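Local coordinates for protein ALDH21) (PDB 5MZ5) that oxidises succinic semialdehyde with NADP(+) as an aldehyde dehydrogenase of family 21, and may also act on glyceraldehyde 3-phosphate, at residues F144-E149 with E492-A497; D248-T253 with K274-K279; R331-V336 with V400-P405; G370-V375 with G389-A394. All blocks are in the same frame, centred on the assembly; numbering follows the deposited sequence.

Contact 1 ties helix 130-151 to helix 494-500 near the end of the chain, so the other three are nested inside the long loop it closes. Contact 2 follows in the six-stranded Rossmann-type part, its centre about 26 Å from that of contact 1, and both reach the third subunit of the tetramer. Contacts 3 and 4 lie on the opposite side of the chain's centre from contact 1, at the sheet containing strands 395-402 and 419-425. Contact 4 is nested within contact 3; their centres are about 21 Å apart, and they meet where I401 CD1 packs on V375 CG1 at 4.1 Å. Both fasten helices to that one sheet, where no other chain touches their segments.

Contact 1: residues F144-E149 with E492-A497; sequences FQVAAE and EGVKYA
Two helices far apart in the sequence of this aldehyde dehydrogenase meet here: helix 130-151 receives the first turn of helix 494-500, with V494 packed on V146 and A147. The first residue of the later helix, V494 directs its side chain at the earlier one and follows G493, the N-cap. Its two methyls divide the work. CG1, anti to the backbone N (chi1 179°), lies against the backbone of A147, 3.5 Å from A147 CA and 3.8 Å from A147 CB. CG2 turns to the neighbouring valine and sits 3.9 Å from V146 CG1. That same V146 methyl also rests 3.7 Å from V494 CB, and the two valines slide past one another in opposite directions, so branch meets branch alongside. Cut back to an alanine, V494 would lose both methyls, which would probably open a gap beside A147 CA and CB and cost V146 its contact with CG2. On the flank of helix 130-151, Q145 NE2 donates a nearly straight bond of 2.8 Å to E149 OE2, meeting that oxygen on its anti side. E149 also pairs with K101 and R153 of the second subunit, while V146 packs on R153 of that subunit and on I163 of the third, so the valine pair lies beside subunit interfaces. The side chain of V494 is about 7 Å from that of R475, a succinate-binding residue, though no succinate is bound here. Between the two segments the grip is wholly apolar: it depends on the fit of buried methyl groups.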
loop_
_atom_site.group_PDB
_atom_site.type_symbol
_atom_site.label_atom_id
_atom_site.label_comp_id
_atom_site.label_asym_id
_atom_site.label_seq_id
_atom_site.Cartn_x
_atom_site.Cartn_y
_atom_site.Cartn_z
ATOM N N PHE A 144 21.517 2.864 8.041
ATOM C CA PHE A 144 22.091 2.427 6.769
ATOM C C PHE A 144 21.526 1.055 6.347
ATOM O O PHE A 144 21.344 0.822 5.150
ATOM C CB PHE A 144 23.628 2.411 6.818
ATOM C CG PHE A 144 24.216 3.748 6.449
ATOM C CD1 PHE A 144 24.338 4.129 5.112
ATOM C CD2 PHE A 144 24.615 4.647 7.434
ATOM C CE1 PHE A 144 24.847 5.384 4.765
ATOM C CE2 PHE A 144 25.146 5.893 7.086
ATOM C CZ PHE A 144 25.234 6.268 5.755
ATOM N N GLN A 145 21.219 0.182 7.336
ATOM C CA GLN A 145 20.646 -1.145 7.114
ATOM C C GLN A 145 19.216 -1.024 6.610
ATOM O O GLN A 145 18.884 -1.685 5.639
ATOM C CB GLN A 145 20.743 -2.050 8.366
ATOM C CG GLN A 145 20.199 -3.486 8.134
ATOM C CD GLN A 145 20.977 -4.241 7.075
ATOM O OE1 GLN A 145 22.207 -4.204 7.032
ATOM N NE2 GLN A 145 20.281 -4.906 6.163
ATOM N N VAL A 146 18.390 -0.140 7.226
ATOM C CA VAL A 146 17.015 0.124 6.776
ATOM C C VAL A 146 17.078 0.657 5.324
ATOM O O VAL A 146 16.290 0.210 4.487
ATOM C CB VAL A 146 16.223 1.090 7.717
ATOM C CG1 VAL A 146 14.877 1.483 7.109
ATOM C CG2 VAL A 146 16.015 0.475 9.102
ATOM N N ALA A 147 18.024 1.586 5.033
ATOM C CA ALA A 147 18.176 2.162 3.700
ATOM C C ALA A 147 18.543 1.113 2.668
ATOM O O ALA A 147 17.972 1.137 1.577
ATOM C CB ALA A 147 19.189 3.299 3.705
ATOM N N ALA A 148 19.452 0.166 3.024
ATOM C CA ALA A 148 19.843 -0.935 2.133
ATOM C C ALA A 148 18.600 -1.746 1.725
ATOM O O ALA A 148 18.424 -2.049 0.541
ATOM C CB ALA A 148 20.865 -1.848 2.826
ATOM N N GLU A 149 17.709 -2.036 2.700
ATOM C CA GLU A 149 16.485 -2.811 2.463
ATOM C C GLU A 149 15.451 -2.045 1.673
ATOM O O GLU A 149 14.740 -2.641 0.865
ATOM C CB GLU A 149 15.906 -3.304 3.799
ATOM C CG GLU A 149 16.887 -4.210 4.505
ATOM C CD GLU A 149 16.625 -4.467 5.968
ATOM O OE1 GLU A 149 15.582 -4.017 6.498
ATOM O OE2 GLU A 149 17.498 -5.106 6.592
ATOM N N GLU A 492 11.664 12.650 8.400
ATOM C CA GLU A 492 12.827 11.802 8.250
ATOM C C GLU A 492 12.428 10.446 8.842
ATOM O O GLU A 492 11.264 10.238 9.191
ATOM C CB GLU A 492 14.118 12.420 8.792
ATOM C CG GLU A 492 14.633 13.502 7.855
ATOM C CD GLU A 492 16.051 14.017 8.056
ATOM O OE1 GLU A 492 16.488 14.836 7.223
ATOM O OE2 GLU A 492 16.747 13.575 8.997
ATOM N N GLY A 493 13.354 9.516 8.867
ATOM C CA GLY A 493 13.058 8.108 9.069
ATOM C C GLY A 493 13.176 7.654 7.629
ATOM O O GLY A 493 12.605 8.291 6.730
ATOM N N VAL A 494 14.046 6.678 7.383
ATOM C CA VAL A 494 14.550 6.302 6.061
ATOM C C VAL A 494 13.501 6.322 4.926
ATOM O O VAL A 494 13.713 7.065 3.966
ATOM C CB VAL A 494 15.338 4.978 6.079
ATOM C CG1 VAL A 494 15.810 4.613 4.681
ATOM C CG2 VAL A 494 16.520 5.062 7.038
ATOM N N LYS A 495 12.397 5.536 5.017
ATOM C CA LYS A 495 11.422 5.476 3.910
ATOM C C LYS A 495 10.693 6.823 3.666
ATOM O O LYS A 495 10.390 7.144 2.525
ATOM C CB LYS A 495 10.453 4.286 4.045
ATOM C CG LYS A 495 9.389 4.395 5.135
ATOM C CD LYS A 495 8.536 3.124 5.140
ATOM C CE LYS A 495 7.301 3.242 5.996
ATOM N NZ LYS A 495 6.770 1.903 6.375
ATOM N N TYR A 496 10.510 7.638 4.700
ATOM C CA TYR A 496 9.880 8.970 4.586
ATOM C C TYR A 496 10.855 9.991 4.001
ATOM O O TYR A 496 10.446 10.790 3.160
ATOM C CB TYR A 496 9.306 9.428 5.944
ATOM C CG TYR A 496 8.450 8.363 6.596
ATOM C CD1 TYR A 496 9.014 7.410 7.442
ATOM C CD2 TYR A 496 7.087 8.267 6.320
ATOM C CE1 TYR A 496 8.242 6.391 8.002
ATOM C CE2 TYR A 496 6.308 7.245 6.868
ATOM C CZ TYR A 496 6.885 6.333 7.733
ATOM O OH TYR A 496 6.101 5.357 8.290
ATOM N N ALA A 497 12.155 9.963 4.433
ATOM C CA ALA A 497 13.179 10.853 3.860
ATOM C C ALA A 497 13.342 10.536 2.370
ATOM O O ALA A 497 13.437 11.462 1.564
ATOM C CB ALA A 497 14.509 10.693 4.576
#

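Contact 2: residues D248-T253 with K274-K279; sequences DADMFT and KARAGK
A salt bridge joins D250 to R276: R276 NH2 donates to D250 OD1 over 2.8 Å at 163°, reaching the oxygen on its syn side and nearly in the guanidinium plane. NH1 adds a weak bond to the same D250 OD1 at 3.3 Å, so one carboxylate oxygen takes both amino groups along the edge of the guanidinium, the two planes 28° apart. A bound water donates a hydrogen bond to D250 OD1 and accepts one from R276 NH1 at 2.9 Å, and is also bonded to T253 OG1. R276 has a second acidic partner in D272, which takes its NE. A leucine in place of D250 would probably cost R276 this salt bridge, with D272 still holding NE, and leave the water with one partner fewer. Farther in, T253 CG2 lies over one face of the guanidinium, 4.1 Å from R276 NH1. T253 O receives a CA-H...O contact from A277 CA at 3.4 Å, and K280 NZ donates to the carbonyls of both T253 and A277. The arrangement joins the turn leading into helix 251-254 to the residues around the end of helix 267-276 in the Rossmann-type, NADP(+)-binding part of the fold.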
loop_
_atom_site.group_PDB
_atom_site.type_symbol
_atom_site.label_atom_id
_atom_site.label_comp_id
_atom_site.label_asym_id
_atom_site.label_seq_id
_atom_site.Cartn_x
_atom_site.Cartn_y
_atom_site.Cartn_z
ATOM N N ASP A 248 30.993 31.194 2.500
ATOM C CA ASP A 248 30.509 30.343 1.422
ATOM C C ASP A 248 29.338 29.440 1.791
ATOM O O ASP A 248 28.815 28.753 0.916
ATOM C CB ASP A 248 31.660 29.491 0.870
ATOM C CG ASP A 248 32.876 30.277 0.420
ATOM O OD1 ASP A 248 32.710 31.193 -0.417
ATOM O OD2 ASP A 248 34.007 29.953 0.889
ATOM N N ALA A 249 28.919 29.435 3.064
ATOM C CA ALA A 249 27.815 28.595 3.551
ATOM C C ALA A 249 26.493 28.781 2.789
ATOM O O ALA A 249 25.770 27.806 2.592
ATOM C CB ALA A 249 27.610 28.806 5.046
ATOM N N ASP A 250 26.212 30.010 2.324
ATOM C CA ASP A 250 24.998 30.383 1.584
ATOM C C ASP A 250 24.777 29.602 0.278
ATOM O O ASP A 250 23.630 29.437 -0.132
ATOM C CB ASP A 250 24.946 31.907 1.320
ATOM C CG ASP A 250 23.552 32.394 0.970
ATOM O OD1 ASP A 250 22.602 32.061 1.715
ATOM O OD2 ASP A 250 23.404 33.077 -0.072
ATOM N N MET A 251 25.859 29.088 -0.343
ATOM C CA MET A 251 25.797 28.269 -1.565
ATOM C C MET A 251 24.884 27.036 -1.384
ATOM O O MET A 251 24.127 26.692 -2.289
ATOM C CB MET A 251 27.206 27.834 -1.995
ATOM C CG MET A 251 28.116 29.009 -2.376
ATOM S SD MET A 251 29.722 28.464 -2.994
ATOM C CE MET A 251 29.238 27.808 -4.605
ATOM N N PHE A 252 24.895 26.446 -0.172
ATOM C CA PHE A 252 24.075 25.299 0.198
ATOM C C PHE A 252 22.582 25.632 0.236
ATOM O O PHE A 252 21.737 24.734 0.086
ATOM C CB PHE A 252 24.550 24.727 1.539
ATOM C CG PHE A 252 25.826 23.939 1.369
ATOM C CD1 PHE A 252 27.074 24.576 1.396
ATOM C CD2 PHE A 252 25.787 22.565 1.150
ATOM C CE1 PHE A 252 28.255 23.844 1.208
ATOM C CE2 PHE A 252 26.965 21.840 0.962
ATOM C CZ PHE A 252 28.187 22.484 0.979
ATOM N N THR A 253 22.261 26.927 0.425
ATOM C CA THR A 253 20.891 27.402 0.476
ATOM C C THR A 253 20.343 27.801 -0.907
ATOM O O THR A 253 19.313 27.292 -1.326
ATOM C CB THR A 253 20.778 28.543 1.517
ATOM O OG1 THR A 253 21.063 27.996 2.797
ATOM C CG2 THR A 253 19.402 29.224 1.524
ATOM N N LYS A 274 14.802 28.218 4.289
ATOM C CA LYS A 274 13.586 27.862 3.529
ATOM C C LYS A 274 13.096 29.086 2.735
ATOM O O LYS A 274 12.818 28.953 1.541
ATOM C CB LYS A 274 12.483 27.337 4.483
ATOM C CG LYS A 274 11.210 26.877 3.768
ATOM C CD LYS A 274 10.076 26.618 4.757
ATOM C CE LYS A 274 8.769 26.186 4.103
ATOM N NZ LYS A 274 8.024 27.321 3.488
ATOM N N ALA A 275 13.068 30.293 3.393
ATOM C CA ALA A 275 12.649 31.549 2.783
ATOM C C ALA A 275 13.518 31.960 1.592
ATOM O O ALA A 275 12.992 32.527 0.628
ATOM C CB ALA A 275 12.646 32.659 3.831
ATOM N N ARG A 276 14.834 31.639 1.634
ATOM C CA ARG A 276 15.771 32.072 0.590
ATOM C C ARG A 276 16.261 30.978 -0.339
ATOM O O ARG A 276 17.066 31.258 -1.222
ATOM C CB ARG A 276 16.974 32.808 1.227
ATOM C CG ARG A 276 16.599 34.099 1.972
ATOM C CD ARG A 276 17.768 34.796 2.674
ATOM N NE ARG A 276 18.537 33.896 3.544
ATOM C CZ ARG A 276 19.636 33.244 3.174
ATOM N NH1 ARG A 276 20.235 32.417 4.010
ATOM N NH2 ARG A 276 20.128 33.398 1.953
ATOM N N ALA A 277 15.744 29.751 -0.184
ATOM C CA ALA A 277 16.139 28.589 -0.973
ATOM C C ALA A 277 15.887 28.695 -2.500
ATOM O O ALA A 277 16.534 27.986 -3.276
ATOM C CB ALA A 277 15.477 27.348 -0.419
ATOM N N GLY A 278 14.968 29.567 -2.913
ATOM C CA GLY A 278 14.590 29.690 -4.316
ATOM C C GLY A 278 13.575 28.623 -4.703
ATOM O O GLY A 278 12.701 28.278 -3.907
ATOM N N LYS A 279 13.728 28.034 -5.892
ATOM C CA LYS A 279 12.783 27.059 -6.473
ATOM C C LYS A 279 12.815 25.639 -5.889
ATOM O O LYS A 279 11.803 24.947 -5.951
ATOM C CB LYS A 279 12.961 27.000 -8.002
ATOM C CG LYS A 279 12.697 28.346 -8.672
ATOM C CD LYS A 279 12.628 28.247 -10.178
ATOM C CE LYS A 279 12.755 29.614 -10.786
ATOM N NZ LYS A 279 12.796 29.540 -12.263
HETATM O O HOH W 1 22.345 30.383 4.040
#

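Contact 3: residues R331-V336 with V400-P405; sequences RLYDEV and VIEDVP
Y333 and E402 make the whole of this contact, each reaching out from a backbone that stays distant: even the nearest CA atoms, those of Y333 and E402, are 11.3 Å apart. The close part is the meeting of hydroxyl and carboxylate. Y333 OH donates to E402 OE2 over 2.7 Å, on the anti side of that oxygen and 21° out of the carboxylate plane. E402 OE2 lies at the edge of the ring, near its plane, 3.6 Å from Y333 CE2, and the ring and carboxylate planes are inclined by 33°. The aliphatic stem joins in, with E402 CG 3.4 Å from Y333 OH. Both side chains leave their backbones with CG anti to N (chi1 -166° for Y333), so both reach into the gap, the tyrosine covering the larger share. K337 NZ forms a salt bridge to the same OE2, so this buried oxygen is held by a phenol and an ammonium, which would probably favour its charged form. The looser side is the surface around it, where D334 and D403 are exposed. The ring also packs on L422 and K424 of strand 419-425. Helix 333-345 is thereby tied to the end of strand 395-402 and packed on strand 419-425, as in the alpha/beta layering of the aldehyde dehydrogenase catalytic domain.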
loop_
_atom_site.group_PDB
_atom_site.type_symbol
_atom_site.label_atom_id
_atom_site.label_comp_id
_atom_site.label_asym_id
_atom_site.label_seq_id
_atom_site.Cartn_x
_atom_site.Cartn_y
_atom_site.Cartn_z
ATOM N N ARG A 331 -2.386 13.430 42.192
ATOM C CA ARG A 331 -2.370 12.260 43.091
ATOM C C ARG A 331 -0.994 11.558 43.109
ATOM O O ARG A 331 -0.667 10.874 44.074
ATOM C CB ARG A 331 -3.527 11.265 42.774
ATOM C CG ARG A 331 -3.207 10.273 41.650
ATOM C CD ARG A 331 -4.386 9.451 41.127
ATOM N NE ARG A 331 -3.920 8.295 40.351
ATOM C CZ ARG A 331 -3.611 8.306 39.050
ATOM N NH1 ARG A 331 -3.769 9.408 38.330
ATOM N NH2 ARG A 331 -3.174 7.207 38.457
ATOM N N LEU A 332 -0.198 11.737 42.041
ATOM C CA LEU A 332 1.113 11.100 41.877
ATOM C C LEU A 332 2.265 12.060 42.092
ATOM O O LEU A 332 3.398 11.612 42.260
ATOM C CB LEU A 332 1.224 10.513 40.442
ATOM C CG LEU A 332 0.107 9.580 39.954
ATOM C CD1 LEU A 332 0.314 9.216 38.487
ATOM C CD2 LEU A 332 -0.018 8.337 40.841
ATOM N N TYR A 333 1.981 13.369 42.058
ATOM C CA TYR A 333 2.959 14.448 42.074
ATOM C C TYR A 333 4.094 14.327 43.108
ATOM O O TYR A 333 5.254 14.344 42.698
ATOM C CB TYR A 333 2.281 15.814 42.189
ATOM C CG TYR A 333 3.232 16.947 41.876
ATOM C CD1 TYR A 333 3.543 17.278 40.557
ATOM C CD2 TYR A 333 3.867 17.655 42.897
ATOM C CE1 TYR A 333 4.429 18.313 40.262
ATOM C CE2 TYR A 333 4.762 18.688 42.611
ATOM C CZ TYR A 333 5.042 19.009 41.291
ATOM O OH TYR A 333 5.907 20.035 41.001
ATOM N N ASP A 334 3.781 14.255 44.421
ATOM C CA ASP A 334 4.809 14.198 45.471
ATOM C C ASP A 334 5.712 12.975 45.343
ATOM O O ASP A 334 6.930 13.100 45.471
ATOM C CB ASP A 334 4.188 14.307 46.880
ATOM C CG ASP A 334 3.453 15.610 47.180
ATOM O OD1 ASP A 334 3.774 16.645 46.539
ATOM O OD2 ASP A 334 2.617 15.615 48.104
ATOM N N GLU A 335 5.119 11.809 45.033
ATOM C CA GLU A 335 5.859 10.561 44.852
ATOM C C GLU A 335 6.812 10.637 43.640
ATOM O O GLU A 335 7.978 10.253 43.760
ATOM C CB GLU A 335 4.895 9.373 44.757
ATOM C CG GLU A 335 5.589 8.028 44.852
ATOM C CD GLU A 335 4.698 6.800 44.862
ATOM O OE1 GLU A 335 3.554 6.874 44.359
ATOM O OE2 GLU A 335 5.162 5.749 45.358
ATOM N N VAL A 336 6.325 11.165 42.501
ATOM C CA VAL A 336 7.102 11.333 41.267
ATOM C C VAL A 336 8.240 12.333 41.495
ATOM O O VAL A 336 9.385 11.992 41.222
ATOM C CB VAL A 336 6.214 11.670 40.024
ATOM C CG1 VAL A 336 7.064 12.016 38.791
ATOM C CG2 VAL A 336 5.277 10.508 39.712
ATOM N N VAL A 400 16.220 20.523 37.747
ATOM C CA VAL A 400 14.758 20.399 37.822
ATOM C C VAL A 400 14.211 21.675 38.471
ATOM O O VAL A 400 14.629 22.041 39.558
ATOM C CB VAL A 400 14.221 19.117 38.527
ATOM C CG1 VAL A 400 12.699 19.016 38.389
ATOM C CG2 VAL A 400 14.888 17.859 37.972
ATOM N N ILE A 401 13.308 22.362 37.774
ATOM C CA ILE A 401 12.682 23.595 38.256
ATOM C C ILE A 401 11.166 23.416 38.219
ATOM O O ILE A 401 10.608 22.999 37.206
ATOM C CB ILE A 401 13.131 24.897 37.524
ATOM C CG1 ILE A 401 14.568 24.799 36.940
ATOM C CG2 ILE A 401 12.964 26.115 38.459
ATOM C CD1 ILE A 401 14.964 25.912 35.953
ATOM N N GLU A 402 10.522 23.760 39.322
ATOM C CA GLU A 402 9.092 23.652 39.533
ATOM C C GLU A 402 8.381 24.998 39.323
ATOM O O GLU A 402 8.896 26.038 39.721
ATOM C CB GLU A 402 8.868 23.117 40.958
ATOM C CG GLU A 402 7.436 23.006 41.432
ATOM C CD GLU A 402 7.392 22.465 42.847
ATOM O OE1 GLU A 402 7.603 23.250 43.804
ATOM O OE2 GLU A 402 7.254 21.231 42.990
ATOM N N ASP A 403 7.201 24.955 38.659
ATOM C CA ASP A 403 6.295 26.088 38.395
ATOM C C ASP A 403 6.968 27.315 37.737
ATOM O O ASP A 403 6.808 28.452 38.196
ATOM C CB ASP A 403 5.527 26.483 39.680
ATOM C CG ASP A 403 4.682 25.354 40.255
ATOM O OD1 ASP A 403 4.208 24.492 39.459
ATOM O OD2 ASP A 403 4.505 25.317 41.498
ATOM N N VAL A 404 7.683 27.076 36.634
ATOM C CA VAL A 404 8.312 28.145 35.864
ATOM C C VAL A 404 7.198 28.837 35.036
ATOM O O VAL A 404 6.467 28.148 34.317
ATOM C CB VAL A 404 9.477 27.619 34.987
ATOM C CG1 VAL A 404 9.977 28.688 34.018
ATOM C CG2 VAL A 404 10.620 27.109 35.855
ATOM N N PRO A 405 7.019 30.178 35.157
ATOM C CA PRO A 405 5.949 30.841 34.384
ATOM C C PRO A 405 6.199 30.853 32.874
ATOM O O PRO A 405 7.336 30.732 32.422
ATOM C CB PRO A 405 5.884 32.252 34.994
ATOM C CG PRO A 405 7.230 32.480 35.546
ATOM C CD PRO A 405 7.750 31.147 36.006
#

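Contact 4: residues G370-V375 with G389-A394; sequences GIEDWV and GNRKGA
E372 and R391 cross at about a right angle, the carboxylate of the helix residue lying against the bent arginine of strand 391-392. R391 NH1 donates to E372 OE1 over 3.0 Å at 162°, a salt bridge that uses the syn side of the oxygen and comes in almost within the guanidinium plane. The two flat groups are turned 66° apart, so this is a single-pronged pairing at the guanidinium edge. E372 extends beyond CG, and its carboxyl carbon CD comes to 3.6 Å from R391 CB, placing the acid beside the arginine's stem as well as its head. The arginine bends at chi3 (110°), and its NE bonds to G393 O over 2.9 Å, in the carbonyl plane on a lone pair; together the two bonds fix the rotation of the guanidinium. The other carboxylate oxygen, E372 OE2, accepts a hydrogen bond from a water at 2.6 Å, and that water accepts one from R391 N, so side chain and backbone of R391 are both tied to the glutamate. One turn further along the helix, V375 CG1 rests 3.9 Å from G389 CA. A side chain at G389 would be tight against that methyl, and the positive phi there suits glycine. V375 also packs on V419. The contact lays helix 365-380 against the hairpin formed by strands 391-392 and 395-402, in the sheet of the aldehyde dehydrogenase fold that also holds strand 419-425.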
loop_
_atom_site.group_PDB
_atom_site.type_symbol
_atom_site.label_atom_id
_atom_site.label_comp_id
_atom_site.label_asym_id
_atom_site.label_seq_id
_atom_site.Cartn_x
_atom_site.Cartn_y
_atom_site.Cartn_z
ATOM N N GLY A 370 24.555 30.191 28.612
ATOM C CA GLY A 370 23.207 30.477 28.126
ATOM C C GLY A 370 22.148 29.724 28.910
ATOM O O GLY A 370 21.142 30.313 29.313
ATOM N N ILE A 371 22.386 28.417 29.157
ATOM C CA ILE A 371 21.492 27.537 29.937
ATOM C C ILE A 371 21.417 28.041 31.398
ATOM O O ILE A 371 20.325 28.204 31.937
ATOM C CB ILE A 371 21.925 26.048 29.824
ATOM C CG1 ILE A 371 21.733 25.527 28.388
ATOM C CG2 ILE A 371 21.165 25.178 30.833
ATOM C CD1 ILE A 371 22.722 24.408 27.953
ATOM N N GLU A 372 22.585 28.324 32.007
ATOM C CA GLU A 372 22.722 28.873 33.357
ATOM C C GLU A 372 21.915 30.193 33.507
ATOM O O GLU A 372 21.244 30.383 34.529
ATOM C CB GLU A 372 24.215 29.113 33.671
ATOM C CG GLU A 372 24.499 29.484 35.120
ATOM C CD GLU A 372 25.866 30.077 35.400
ATOM O OE1 GLU A 372 26.586 30.435 34.439
ATOM O OE2 GLU A 372 26.215 30.196 36.594
ATOM N N ASP A 373 21.972 31.081 32.483
ATOM C CA ASP A 373 21.238 32.351 32.481
ATOM C C ASP A 373 19.728 32.096 32.511
ATOM O O ASP A 373 19.008 32.738 33.278
ATOM C CB ASP A 373 21.591 33.201 31.236
ATOM C CG ASP A 373 22.996 33.769 31.158
ATOM O OD1 ASP A 373 23.671 33.853 32.219
ATOM O OD2 ASP A 373 23.425 34.135 30.032
ATOM N N TRP A 374 19.253 31.151 31.669
ATOM C CA TRP A 374 17.838 30.796 31.599
ATOM C C TRP A 374 17.352 30.150 32.882
ATOM O O TRP A 374 16.221 30.406 33.279
ATOM C CB TRP A 374 17.522 29.956 30.355
ATOM C CG TRP A 374 17.516 30.755 29.083
ATOM C CD1 TRP A 374 17.926 32.051 28.918
ATOM C CD2 TRP A 374 17.086 30.304 27.796
ATOM N NE1 TRP A 374 17.777 32.431 27.607
ATOM C CE2 TRP A 374 17.267 31.377 26.892
ATOM C CE3 TRP A 374 16.586 29.079 27.305
ATOM C CZ2 TRP A 374 16.917 31.285 25.542
ATOM C CZ3 TRP A 374 16.261 28.985 25.961
ATOM C CH2 TRP A 374 16.448 30.070 25.093
ATOM N N VAL A 375 18.214 29.372 33.567
ATOM C CA VAL A 375 17.879 28.758 34.860
ATOM C C VAL A 375 17.695 29.877 35.913
ATOM O O VAL A 375 16.680 29.883 36.625
ATOM C CB VAL A 375 18.910 27.666 35.282
ATOM C CG1 VAL A 375 18.775 27.288 36.756
ATOM C CG2 VAL A 375 18.803 26.427 34.391
ATOM N N GLY A 389 21.358 23.386 38.606
ATOM C CA GLY A 389 21.377 24.794 38.207
ATOM C C GLY A 389 22.736 25.477 38.226
ATOM O O GLY A 389 22.829 26.660 37.882
ATOM N N ASN A 390 23.799 24.756 38.636
ATOM C CA ASN A 390 25.150 25.322 38.684
ATOM C C ASN A 390 25.983 24.958 37.457
ATOM O O ASN A 390 25.830 23.865 36.889
ATOM C CB ASN A 390 25.889 24.944 39.968
ATOM C CG ASN A 390 25.206 25.395 41.247
ATOM O OD1 ASN A 390 24.932 24.599 42.139
ATOM N ND2 ASN A 390 24.938 26.677 41.386
ATOM N N ARG A 391 26.847 25.899 37.043
ATOM C CA ARG A 391 27.742 25.742 35.902
ATOM C C ARG A 391 29.185 25.594 36.392
ATOM O O ARG A 391 29.605 26.271 37.332
ATOM C CB ARG A 391 27.600 26.928 34.931
ATOM C CG ARG A 391 28.271 26.735 33.576
ATOM C CD ARG A 391 28.453 28.066 32.884
ATOM N NE ARG A 391 29.862 28.457 32.837
ATOM C CZ ARG A 391 30.345 29.600 33.302
ATOM N NH1 ARG A 391 29.537 30.498 33.848
ATOM N NH2 ARG A 391 31.638 29.863 33.213
ATOM N N LYS A 392 29.931 24.700 35.745
ATOM C CA LYS A 392 31.338 24.412 36.003
ATOM C C LYS A 392 31.942 24.292 34.589
ATOM O O LYS A 392 31.878 23.214 33.985
ATOM C CB LYS A 392 31.438 23.095 36.795
ATOM C CG LYS A 392 32.733 22.877 37.581
ATOM C CD LYS A 392 32.900 21.391 37.999
ATOM C CE LYS A 392 33.325 20.481 36.848
ATOM N NZ LYS A 392 33.026 19.044 37.105
ATOM N N GLY A 393 32.424 25.423 34.050
ATOM C CA GLY A 393 32.958 25.510 32.694
ATOM C C GLY A 393 31.864 25.258 31.668
ATOM O O GLY A 393 30.897 26.016 31.605
ATOM N N ALA A 394 31.986 24.169 30.887
ATOM C CA ALA A 394 30.989 23.782 29.883
ATOM C C ALA A 394 29.939 22.814 30.473
ATOM O O ALA A 394 28.953 22.488 29.806
ATOM C CB ALA A 394 31.669 23.169 28.663
HETATM O O HOH W 2 26.493 28.322 38.427
#